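Local structure of VlsE1 (Borreliella burgdorferi, 1L8W) at residues K112-L117 with S326-V331; E140-A145 with G195-A200; K161-I166 with A226-A231; E174-V179 with A217-Q222; S209-A214 with G299-A304. The protein is a variable surface lipoprotein that probably helps the spirochaete evade the host immune response through antigenic switching. One frame throughout, in Å; residues are numbered along the deposited sequence.

Contact 1: K112-L117 with S326-V331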
# COMPACT_ATOMS: atom_id res chain seq x y z
N LYS A 112 1.02 28.88 -11.95
CA LYS A 112 -0.00 28.82 -10.91
C LYS A 112 -0.61 27.42 -10.86
O LYS A 112 -0.77 26.84 -9.79
CB LYS A 112 -1.10 29.85 -11.20
CG LYS A 112 -2.14 29.97 -10.10
CD LYS A 112 -3.25 30.93 -10.52
CE LYS A 112 -4.24 31.16 -9.38
NZ LYS A 112 -3.58 31.75 -8.19
N GLU A 113 -0.96 26.89 -12.03
CA GLU A 113 -1.56 25.56 -12.13
C GLU A 113 -0.62 24.46 -11.64
O GLU A 113 -1.05 23.54 -10.94
CB GLU A 113 -1.97 25.29 -13.58
CG GLU A 113 -0.87 25.54 -14.60
CD GLU A 113 -1.26 25.10 -16.00
OE1 GLU A 113 -2.32 25.56 -16.50
OE2 GLU A 113 -0.51 24.31 -16.61
N VAL A 114 0.65 24.54 -12.01
CA VAL A 114 1.63 23.55 -11.60
C VAL A 114 1.87 23.68 -10.10
O VAL A 114 2.07 22.68 -9.40
CB VAL A 114 2.96 23.75 -12.36
CG1 VAL A 114 4.02 22.79 -11.85
CG2 VAL A 114 2.73 23.52 -13.84
N SER A 115 1.83 24.92 -9.61
CA SER A 115 2.03 25.19 -8.19
C SER A 115 0.89 24.58 -7.38
O SER A 115 1.12 23.98 -6.33
CB SER A 115 2.10 26.70 -7.95
OG SER A 115 2.24 27.00 -6.57
N GLU A 116 -0.33 24.73 -7.88
CA GLU A 116 -1.50 24.20 -7.19
C GLU A 116 -1.41 22.68 -7.17
O GLU A 116 -1.79 22.04 -6.18
CB GLU A 116 -2.77 24.63 -7.93
CG GLU A 116 -3.97 24.93 -7.03
CD GLU A 116 -4.27 26.42 -6.93
OE1 GLU A 116 -4.40 27.07 -7.99
OE2 GLU A 116 -4.38 26.94 -5.80
N LEU A 117 -0.92 22.13 -8.27
CA LEU A 117 -0.75 20.69 -8.41
C LEU A 117 0.22 20.25 -7.31
O LEU A 117 -0.09 19.35 -6.53
CB LEU A 117 -0.18 20.37 -9.81
CG LEU A 117 -0.10 18.95 -10.39
CD1 LEU A 117 1.34 18.59 -10.63
CD2 LEU A 117 -0.79 17.94 -9.48
N SER A 326 5.14 16.50 -16.56
CA SER A 326 4.20 17.05 -17.54
C SER A 326 3.77 18.45 -17.13
O SER A 326 3.40 19.27 -17.97
CB SER A 326 2.97 16.14 -17.68
OG SER A 326 2.17 16.16 -16.52
N GLY A 327 3.82 18.73 -15.83
CA GLY A 327 3.45 20.05 -15.35
C GLY A 327 4.57 21.03 -15.66
O GLY A 327 4.33 22.13 -16.14
N LEU A 328 5.80 20.62 -15.38
CA LEU A 328 6.95 21.46 -15.64
C LEU A 328 7.17 21.61 -17.13
O LEU A 328 7.68 22.63 -17.60
CB LEU A 328 8.21 20.87 -14.99
CG LEU A 328 8.23 20.86 -13.45
CD1 LEU A 328 9.56 20.32 -12.96
CD2 LEU A 328 8.01 22.27 -12.94
N ARG A 329 6.77 20.60 -17.89
CA ARG A 329 6.90 20.63 -19.34
C ARG A 329 5.87 21.59 -19.90
O ARG A 329 6.12 22.30 -20.88
CB ARG A 329 6.65 19.24 -19.93
CG ARG A 329 6.73 19.21 -21.44
CD ARG A 329 6.17 17.92 -22.01
NE ARG A 329 6.22 17.91 -23.46
CZ ARG A 329 5.62 18.81 -24.24
NH1 ARG A 329 4.93 19.80 -23.70
NH2 ARG A 329 5.73 18.72 -25.56
N LYS A 330 4.70 21.60 -19.27
CA LYS A 330 3.59 22.46 -19.66
C LYS A 330 4.02 23.93 -19.61
O LYS A 330 3.73 24.69 -20.53
CB LYS A 330 2.41 22.23 -18.72
CG LYS A 330 1.05 22.64 -19.26
CD LYS A 330 0.91 24.15 -19.40
CE LYS A 330 -0.48 24.52 -19.89
NZ LYS A 330 -0.77 23.95 -21.24
N VAL A 331 4.70 24.31 -18.54
CA VAL A 331 5.18 25.69 -18.42
C VAL A 331 6.33 25.89 -19.40
O VAL A 331 6.56 26.99 -19.89
CB VAL A 331 5.68 26.01 -16.98
CG1 VAL A 331 4.57 25.77 -15.97
CG2 VAL A 331 6.88 25.16 -16.65
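In the antiparallel pair formed by helices 106-131 and 294-333, Val-114 packs against the backbone of Gly-327. The short helical segments run at 167° to each other, with axes 9.4 Å apart, and come nearest where the CA atoms of Val-114 and Gly-327 are separated by 5.4 Å. A glycine here lets the valine reach the opposing main chain: Val-114 CG2 lies 3.1 Å from Gly-327 O, a tight van der Waals approach. The same methyl has a second neighbour one turn further along, Val-331 CG1 at 3.6 Å. Its branch mate serves the other flank, Val-114 CG1 meeting Leu-328 CD2 at 4.2 Å, with the two side chains crossing at about a right angle. Val-114 and Leu-328 also both touch Leu-80 of helix 59-80, which makes the helix pair part of a three-helix bundle in this elongated region of the molecule. Toward solvent, Glu-113 and Lys-330 border the apolar strip. Glu-113 CG sits between the backbone N and the carbonyl carbon (chi1 51°), and beyond it the chain is extended. The carboxylate then meets the lysine's aliphatic portion: Glu-113 OE2 is 3.1 Å from Lys-330 CD and 3.3 Å from Lys-330 CE. The lysine chain bends at chi2 and chi4, and Lys-330 NZ ends 4.7 Å from Glu-113 OE2; no salt bridge forms, though the opposite charges may still attract weakly.

Contact 2: E140-A145 with G195-A200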
# COMPACT_ATOMS: atom_id res chain seq x y z
N GLU A 140 5.96 -8.24 9.54
CA GLU A 140 5.93 -8.79 10.88
C GLU A 140 5.12 -10.07 10.87
O GLU A 140 3.99 -10.08 10.39
CB GLU A 140 5.29 -7.80 11.85
CG GLU A 140 6.29 -7.07 12.72
CD GLU A 140 7.10 -8.02 13.57
OE1 GLU A 140 6.52 -8.64 14.48
OE2 GLU A 140 8.33 -8.14 13.34
N VAL A 141 5.69 -11.14 11.40
CA VAL A 141 5.03 -12.44 11.45
C VAL A 141 4.92 -12.94 12.89
O VAL A 141 5.93 -13.05 13.59
CB VAL A 141 5.83 -13.50 10.66
CG1 VAL A 141 5.16 -14.87 10.80
CG2 VAL A 141 5.94 -13.07 9.20
N VAL A 142 3.70 -13.25 13.33
CA VAL A 142 3.48 -13.75 14.69
C VAL A 142 2.89 -15.16 14.72
O VAL A 142 2.01 -15.49 13.92
CB VAL A 142 2.55 -12.81 15.51
CG1 VAL A 142 3.18 -11.44 15.63
CG2 VAL A 142 1.20 -12.70 14.85
N ALA A 143 3.39 -15.98 15.64
CA ALA A 143 2.93 -17.36 15.79
C ALA A 143 2.24 -17.55 17.14
O ALA A 143 1.47 -18.49 17.33
CB ALA A 143 4.10 -18.31 15.67
N ASP A 144 2.53 -16.64 18.08
CA ASP A 144 1.93 -16.68 19.42
C ASP A 144 0.53 -16.08 19.38
O ASP A 144 0.34 -14.94 18.96
CB ASP A 144 2.78 -15.89 20.42
CG ASP A 144 4.07 -16.59 20.78
OD1 ASP A 144 4.03 -17.81 21.06
OD2 ASP A 144 5.13 -15.91 20.79
N ALA A 145 -0.45 -16.85 19.83
CA ALA A 145 -1.84 -16.42 19.85
C ALA A 145 -2.06 -15.03 20.45
O ALA A 145 -3.02 -14.35 20.11
CB ALA A 145 -2.68 -17.45 20.59
N GLY A 195 -5.86 -13.89 10.11
CA GLY A 195 -6.60 -14.33 11.27
C GLY A 195 -5.77 -14.41 12.53
O GLY A 195 -4.73 -13.76 12.63
N LYS A 196 -6.22 -15.20 13.49
CA LYS A 196 -5.49 -15.35 14.74
C LYS A 196 -4.28 -16.26 14.56
O LYS A 196 -4.11 -16.87 13.50
CB LYS A 196 -6.41 -15.91 15.83
CG LYS A 196 -7.05 -17.23 15.48
CD LYS A 196 -8.18 -17.58 16.44
CE LYS A 196 -9.31 -16.57 16.34
NZ LYS A 196 -10.47 -16.94 17.20
N ALA A 197 -3.44 -16.32 15.58
CA ALA A 197 -2.24 -17.14 15.53
C ALA A 197 -2.29 -18.22 16.59
O ALA A 197 -3.24 -18.30 17.36
CB ALA A 197 -1.01 -16.26 15.75
N GLY A 198 -1.27 -19.07 16.60
CA GLY A 198 -1.19 -20.14 17.57
C GLY A 198 -2.13 -21.30 17.32
O GLY A 198 -2.26 -21.79 16.20
N ALA A 199 -2.79 -21.73 18.39
CA ALA A 199 -3.73 -22.85 18.38
C ALA A 199 -4.67 -22.95 17.17
O ALA A 199 -4.33 -23.56 16.16
CB ALA A 199 -4.54 -22.85 19.67
N ALA A 200 -5.85 -22.37 17.29
CA ALA A 200 -6.85 -22.43 16.22
C ALA A 200 -6.55 -21.50 15.04
O ALA A 200 -7.46 -20.87 14.50
CB ALA A 200 -8.23 -22.13 16.79
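Val-142 is the first residue of segment 140-145 to reach the facing loop. Its carbonyl O lies 3.6 Å from the methyl carbon CB of Ala-197, and its CG2 touches the same Ala-197 CB more loosely, at 4.3 Å. At Ala-143 the side chain points away and the main chain makes the contact: Ala-143 O is 3.7 Å from Ala-197 CB. That oxygen also faces the amide of Gly-198, but the angle is too poor for a hydrogen bond. Asp-144 likewise contributes through its backbone, with Asp-144 O 3.7 Å from Ala-197 CB. The alanine methyl, buried and directed at the opposing segment, is thus approached by three successive carbonyl oxygens as well as by a valine methyl. Ala-145 then turns to the backbone of the second segment. Its CB stands 3.4 Å from Ala-197 O, and its CA makes a C-H...O contact with that same oxygen, the angle at the hydrogen being 126°. Gly-198 follows with a positive phi of 74°, which favours glycine and carries the loop past the Ala-145 methyl. Beyond the two segments, Val-142 and Ala-197 both touch Ala-288, while backbone hydrogen bonds join Val-142 to Phe-287 and Val-289. The contact therefore belongs to the margin of a short two-stranded parallel sheet, 141-142 beside 287-288, where an irregular loop packs against the end of one strand.

Contact 3: K161-I166 with A226-A231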
# COMPACT_ATOMS: atom_id res chain seq x y z
N LYS A 161 -6.55 6.62 2.21
CA LYS A 161 -7.08 7.91 1.81
C LYS A 161 -5.96 8.79 1.28
O LYS A 161 -6.14 9.53 0.31
CB LYS A 161 -7.78 8.59 2.99
CG LYS A 161 -8.30 9.98 2.66
CD LYS A 161 -9.05 10.56 3.84
CE LYS A 161 -9.59 11.95 3.53
NZ LYS A 161 -10.35 12.51 4.67
N GLY A 162 -4.80 8.71 1.92
CA GLY A 162 -3.67 9.50 1.47
C GLY A 162 -3.34 9.10 0.05
O GLY A 162 -3.16 9.95 -0.82
N ILE A 163 -3.26 7.80 -0.18
CA ILE A 163 -2.95 7.26 -1.50
C ILE A 163 -4.01 7.68 -2.52
O ILE A 163 -3.68 8.03 -3.65
CB ILE A 163 -2.84 5.73 -1.46
CG1 ILE A 163 -1.61 5.34 -0.64
CG2 ILE A 163 -2.76 5.17 -2.87
CD1 ILE A 163 -1.31 3.86 -0.63
N LYS A 164 -5.28 7.65 -2.13
CA LYS A 164 -6.34 8.08 -3.04
C LYS A 164 -6.15 9.55 -3.39
O LYS A 164 -6.26 9.94 -4.56
CB LYS A 164 -7.72 7.88 -2.40
CG LYS A 164 -8.87 8.38 -3.30
CD LYS A 164 -10.23 7.90 -2.82
CE LYS A 164 -10.80 8.80 -1.74
NZ LYS A 164 -11.30 10.10 -2.27
N GLU A 165 -5.85 10.38 -2.39
CA GLU A 165 -5.62 11.81 -2.61
C GLU A 165 -4.43 12.04 -3.53
O GLU A 165 -4.45 12.91 -4.40
CB GLU A 165 -5.41 12.52 -1.28
CG GLU A 165 -6.71 13.00 -0.60
CD GLU A 165 -6.57 13.21 0.90
OE1 GLU A 165 -5.50 13.67 1.36
OE2 GLU A 165 -7.54 12.92 1.63
N ILE A 166 -3.38 11.25 -3.34
CA ILE A 166 -2.19 11.39 -4.17
C ILE A 166 -2.53 11.10 -5.63
O ILE A 166 -2.23 11.89 -6.52
CB ILE A 166 -1.09 10.43 -3.72
CG1 ILE A 166 -0.46 10.92 -2.41
CG2 ILE A 166 -0.05 10.30 -4.82
CD1 ILE A 166 0.57 9.96 -1.82
N ALA A 226 -6.33 -0.75 -6.80
CA ALA A 226 -7.17 -1.48 -5.86
C ALA A 226 -7.29 -0.73 -4.53
O ALA A 226 -8.33 -0.77 -3.87
CB ALA A 226 -6.62 -2.89 -5.62
N ILE A 227 -6.23 -0.04 -4.12
CA ILE A 227 -6.27 0.70 -2.86
C ILE A 227 -7.08 1.98 -3.04
O ILE A 227 -7.84 2.38 -2.17
CB ILE A 227 -4.84 1.05 -2.35
CG1 ILE A 227 -4.10 -0.24 -1.96
CG2 ILE A 227 -4.94 1.99 -1.15
CD1 ILE A 227 -2.61 -0.04 -1.64
N VAL A 228 -6.91 2.63 -4.19
CA VAL A 228 -7.65 3.85 -4.48
C VAL A 228 -9.17 3.58 -4.45
O VAL A 228 -9.93 4.35 -3.85
CB VAL A 228 -7.26 4.38 -5.87
CG1 VAL A 228 -8.09 5.60 -6.20
CG2 VAL A 228 -5.78 4.73 -5.89
N THR A 229 -9.60 2.49 -5.08
CA THR A 229 -11.01 2.12 -5.13
C THR A 229 -11.50 1.78 -3.73
O THR A 229 -12.59 2.18 -3.32
CB THR A 229 -11.23 0.87 -6.03
OG1 THR A 229 -10.75 1.15 -7.35
CG2 THR A 229 -12.71 0.51 -6.11
N ALA A 230 -10.69 1.04 -3.00
CA ALA A 230 -11.03 0.64 -1.65
C ALA A 230 -11.32 1.85 -0.77
O ALA A 230 -12.28 1.84 -0.00
CB ALA A 230 -9.90 -0.17 -1.05
N ALA A 231 -10.50 2.89 -0.88
CA ALA A 231 -10.66 4.10 -0.09
C ALA A 231 -12.03 4.74 -0.29
O ALA A 231 -12.49 5.52 0.55
CB ALA A 231 -9.56 5.11 -0.43
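The flat group engaged between Lys-164 and Val-228 is the peptide that follows Val-228, touched at its carbonyl oxygen: Lys-164 CD lies 3.7 Å from Val-228 O. No aromatic ring joins in, and the remaining contacts are made by aliphatic carbons. Lys-164 supplies most of them. Its CG is anti to the backbone N (chi1 178°), and the methylenes run past Ala-231, whose CB is 3.9 Å from Lys-164 CB and 3.7 Å from Lys-164 CD. Between these two carbons, Lys-164 CG meets Val-228 CG1 at 4.1 Å, the lysine and valine side chains crossing at about a right angle. Past CD the lysine bends, and its ammonium makes long, weak ion pairs with Asp-232 and Glu-168.

Deeper in the protein, Ile-163 takes over. Its CD1 touches Ile-227 CG2 at 4.1 Å, and its other branch, CG2, faces Val-228 CG2 at 4.3 Å, so the isoleucine spreads over two neighbouring residues of the partner helix. Ile-163 also rests on Ile-316 of helix 294-333, and Ile-227 on Ala-274 of helix 269-281, which connects this apolar patch with the interior. The two segments pass with axes 8.3 Å apart and a signed crossing angle of -107°, and Lys-164 and Val-228 bring their CA atoms to 4.7 Å. This is the steep crossing of a helix laid across another in an all-helical core, with small and beta-branched side chains at the crossing point and a lysine stem closing its outer side.

Contact 4: E174-V179 with A217-Q222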
# COMPACT_ATOMS: atom_id res chain seq x y z
N GLU A 174 -5.93 5.71 -14.62
CA GLU A 174 -4.85 5.86 -15.58
C GLU A 174 -3.97 4.63 -15.71
O GLU A 174 -3.91 3.79 -14.80
CB GLU A 174 -3.99 7.07 -15.18
CG GLU A 174 -2.98 7.50 -16.23
CD GLU A 174 -2.09 8.63 -15.74
OE1 GLU A 174 -2.63 9.64 -15.22
OE2 GLU A 174 -0.86 8.51 -15.88
N LYS A 175 -3.29 4.53 -16.85
CA LYS A 175 -2.37 3.43 -17.15
C LYS A 175 -3.05 2.07 -17.11
O LYS A 175 -4.25 1.95 -17.39
CB LYS A 175 -1.20 3.45 -16.17
CG LYS A 175 0.03 2.74 -16.68
CD LYS A 175 1.14 2.76 -15.67
CE LYS A 175 2.41 2.18 -16.24
NZ LYS A 175 3.50 2.18 -15.23
N LEU A 176 -2.29 1.03 -16.77
CA LEU A 176 -2.81 -0.32 -16.69
C LEU A 176 -3.72 -0.43 -15.47
O LEU A 176 -3.48 -1.25 -14.58
CB LEU A 176 -1.67 -1.34 -16.57
CG LEU A 176 -2.05 -2.82 -16.53
CD1 LEU A 176 -2.59 -3.25 -17.88
CD2 LEU A 176 -0.84 -3.66 -16.15
N LYS A 177 -4.75 0.41 -15.44
CA LYS A 177 -5.70 0.41 -14.34
C LYS A 177 -6.49 -0.89 -14.37
O LYS A 177 -7.26 -1.18 -13.46
CB LYS A 177 -6.65 1.60 -14.45
CG LYS A 177 -7.73 1.63 -13.38
CD LYS A 177 -8.69 2.78 -13.62
CE LYS A 177 -9.83 2.77 -12.61
NZ LYS A 177 -10.75 3.92 -12.83
N ALA A 178 -6.28 -1.67 -15.43
CA ALA A 178 -6.96 -2.94 -15.61
C ALA A 178 -6.65 -3.54 -16.98
O ALA A 178 -5.50 -3.86 -17.28
CB ALA A 178 -8.47 -2.76 -15.45
N VAL A 179 -7.69 -3.66 -17.79
CA VAL A 179 -7.60 -4.22 -19.14
C VAL A 179 -6.79 -5.51 -19.14
O VAL A 179 -5.82 -5.67 -19.88
CB VAL A 179 -6.97 -3.19 -20.12
CG1 VAL A 179 -7.16 -3.66 -21.56
CG2 VAL A 179 -7.62 -1.82 -19.91
N ALA A 217 1.54 -11.88 -9.12
CA ALA A 217 0.61 -11.83 -10.25
C ALA A 217 0.05 -10.47 -10.64
O ALA A 217 -0.77 -10.38 -11.56
CB ALA A 217 -0.54 -12.79 -9.98
N VAL A 218 0.46 -9.41 -9.95
CA VAL A 218 -0.04 -8.07 -10.26
C VAL A 218 1.06 -7.02 -10.24
O VAL A 218 2.08 -7.18 -9.56
CB VAL A 218 -1.15 -7.66 -9.27
CG1 VAL A 218 -2.32 -8.64 -9.36
CG2 VAL A 218 -0.60 -7.63 -7.84
N SER A 219 0.88 -5.94 -11.00
CA SER A 219 1.88 -4.89 -11.04
C SER A 219 1.61 -3.89 -9.91
O SER A 219 0.63 -4.02 -9.18
CB SER A 219 1.86 -4.20 -12.42
OG SER A 219 0.70 -3.39 -12.60
N GLY A 220 2.49 -2.91 -9.76
CA GLY A 220 2.31 -1.92 -8.72
C GLY A 220 1.10 -1.05 -9.00
O GLY A 220 0.34 -0.73 -8.09
N GLU A 221 0.93 -0.68 -10.27
CA GLU A 221 -0.21 0.14 -10.68
C GLU A 221 -1.53 -0.52 -10.25
O GLU A 221 -2.39 0.13 -9.66
CB GLU A 221 -0.22 0.33 -12.19
CG GLU A 221 0.97 1.09 -12.75
CD GLU A 221 2.28 0.38 -12.49
OE1 GLU A 221 2.35 -0.84 -12.75
OE2 GLU A 221 3.24 1.04 -12.04
N GLN A 222 -1.67 -1.80 -10.56
CA GLN A 222 -2.88 -2.54 -10.22
C GLN A 222 -3.16 -2.55 -8.72
O GLN A 222 -4.30 -2.39 -8.30
CB GLN A 222 -2.80 -3.98 -10.75
CG GLN A 222 -2.92 -4.09 -12.25
CD GLN A 222 -2.78 -5.52 -12.73
OE1 GLN A 222 -1.68 -6.06 -12.82
NE2 GLN A 222 -3.92 -6.15 -13.03
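Lys-175 reaches from an irregular loop to Glu-221 in the first turn of helix 220-230, beside the Ser-219 N-cap. From CB, directed at the helix, the lysine runs fully extended, CG being anti to the backbone N (chi1 -158°). Its first contact comes at CD, 3.4 Å from Glu-221 CG; CE continues over the same methylene at 3.9 Å from Glu-221 CG. At the tip, Lys-175 NZ forms a salt bridge with Glu-221 OE2 at 3.4 Å. The other carboxylate oxygen is held inside the turn, where Ser-219 OG donates a hydrogen bond to Glu-221 OE1 on its anti side. Lys-175 and Ser-219 thus grip different oxygens, which should limit rotation of the group. Leu-176 lies next to the cap: its CD2 is 3.9 Å from Ser-219 OG, and its carbonyl O is 3.7 Å from Gln-222 CG. Gln-222, three residues past the N-cap, folds its side chain back, its OE1 accepting the backbone N-H of Ser-219 at 3.1 Å in a nearly straight bond (169°), the donor tilted 28° from the plane of the amide carbonyl.

Contact 5: S209-A214 with G299-A304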
# COMPACT_ATOMS: atom_id res chain seq x y z
N SER A 209 2.57 -18.76 0.66
CA SER A 209 2.94 -18.88 -0.75
C SER A 209 1.84 -18.24 -1.59
O SER A 209 2.10 -17.61 -2.62
CB SER A 209 3.12 -20.36 -1.11
OG SER A 209 3.72 -20.52 -2.39
N LYS A 210 0.60 -18.40 -1.13
CA LYS A 210 -0.56 -17.84 -1.80
C LYS A 210 -0.48 -16.32 -1.79
O LYS A 210 -0.75 -15.66 -2.80
CB LYS A 210 -1.85 -18.29 -1.10
CG LYS A 210 -2.09 -19.81 -1.12
CD LYS A 210 -2.04 -20.34 -2.55
CE LYS A 210 -2.38 -21.83 -2.62
NZ LYS A 210 -3.83 -22.09 -2.41
N ALA A 211 -0.08 -15.77 -0.64
CA ALA A 211 0.06 -14.32 -0.48
C ALA A 211 1.15 -13.79 -1.39
O ALA A 211 0.98 -12.73 -2.01
CB ALA A 211 0.38 -13.97 0.98
N ALA A 212 2.26 -14.50 -1.48
CA ALA A 212 3.33 -14.06 -2.36
C ALA A 212 2.91 -14.20 -3.83
O ALA A 212 3.22 -13.35 -4.66
CB ALA A 212 4.59 -14.86 -2.09
N GLY A 213 2.18 -15.28 -4.15
CA GLY A 213 1.73 -15.50 -5.52
C GLY A 213 0.80 -14.40 -5.99
O GLY A 213 0.93 -13.90 -7.11
N ALA A 214 -0.13 -14.02 -5.12
CA ALA A 214 -1.09 -12.96 -5.41
C ALA A 214 -0.34 -11.67 -5.73
O ALA A 214 -0.68 -10.95 -6.68
CB ALA A 214 -2.02 -12.76 -4.20
N GLY A 299 9.49 -16.41 5.91
CA GLY A 299 10.15 -15.91 4.72
C GLY A 299 9.22 -15.56 3.58
O GLY A 299 9.37 -14.52 2.94
N ALA A 300 8.25 -16.43 3.33
CA ALA A 300 7.29 -16.23 2.25
C ALA A 300 6.35 -15.05 2.47
O ALA A 300 6.14 -14.23 1.58
CB ALA A 300 6.48 -17.50 2.04
N ILE A 301 5.77 -14.94 3.66
CA ILE A 301 4.86 -13.83 3.89
C ILE A 301 5.62 -12.51 3.97
O ILE A 301 5.14 -11.47 3.52
CB ILE A 301 4.03 -14.03 5.18
CG1 ILE A 301 3.09 -12.83 5.36
CG2 ILE A 301 4.95 -14.14 6.37
CD1 ILE A 301 2.24 -12.53 4.12
N LYS A 302 6.81 -12.56 4.53
CA LYS A 302 7.67 -11.39 4.66
C LYS A 302 8.03 -10.88 3.25
O LYS A 302 7.99 -9.68 2.98
CB LYS A 302 8.94 -11.79 5.43
CG LYS A 302 9.89 -10.67 5.76
CD LYS A 302 11.10 -11.20 6.53
CE LYS A 302 12.15 -10.11 6.76
NZ LYS A 302 12.73 -9.61 5.48
N GLY A 303 8.35 -11.81 2.36
CA GLY A 303 8.71 -11.42 1.01
C GLY A 303 7.55 -10.78 0.28
O GLY A 303 7.74 -9.84 -0.50
N ALA A 304 6.35 -11.26 0.56
CA ALA A 304 5.14 -10.75 -0.08
C ALA A 304 4.78 -9.35 0.37
O ALA A 304 4.52 -8.46 -0.44
CB ALA A 304 3.97 -11.70 0.19
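Ala-212 and Ala-304 bring their CA atoms to 4.4 Å where helix 205-216 runs beside helix 294-333. The two helical segments point the same way, 24° apart in direction, and their axes approach to 8.0 Å, a close parallel packing made possible by small residues. Near its start, segment 299-304 is kinked: the amides of Gly-299 and Ala-300 lack bonds to the preceding turn, while within the segment Gly-303 N bonds to Gly-299 O and Ala-304 N to Ala-300 O.

Ala-304 drives the closest approach. Its CB sits on the backbone of the other helix, 3.5 Å from Ala-212 CA and 3.7 Å from Ala-212 N. The two methyls also touch, Ala-212 CB to Ala-304 CB being 3.9 Å, and Ala-212 CB has Ala-300 O as a further neighbour. One turn back, Ala-300 directs its CB toward the backbone of Ser-209, a looser contact along the exposed border.

On the inner side, the one long side chain of this interface that crosses over belongs to Ile-301. Helix 269-281 covers Ala-211 through Ile-276, while Leu-193 from a loop touches both Ala-211 and Ile-301, so this half of the contact is sealed into the apolar interior. Ile-301 leaves its helix beside the partner rather than pointing at it; CG1 is anti to the backbone N (chi1 -180°), and a turn at chi2 of 52° then brings the terminal methyl back across, Ile-301 CD1 ending 3.9 Å from Ala-211 CB.

How the contacts relate
From the N terminus, helix 106-131 opens contact 1, whose loop closes last, at 326-331, and encloses the other four. Contacts 2, 3 and 4 open in turn at 140, 161 and 174. Contact 2 closes first, at 195-200, and so crosses both 3 and 4. Contact 5 opens at 209, before contact 4 closes and then contact 3, and crosses both; contact 4 lies within contact 3, sharing helix 220-230. Contacts 2 and 5 follow in series yet touch through Val-141 and Ile-301. Helix 294-333 runs from contact 5 to contact 1, the centres of the two contacts lying about 40 Å apart, linking the strand-bearing end to the elongated helix bundle.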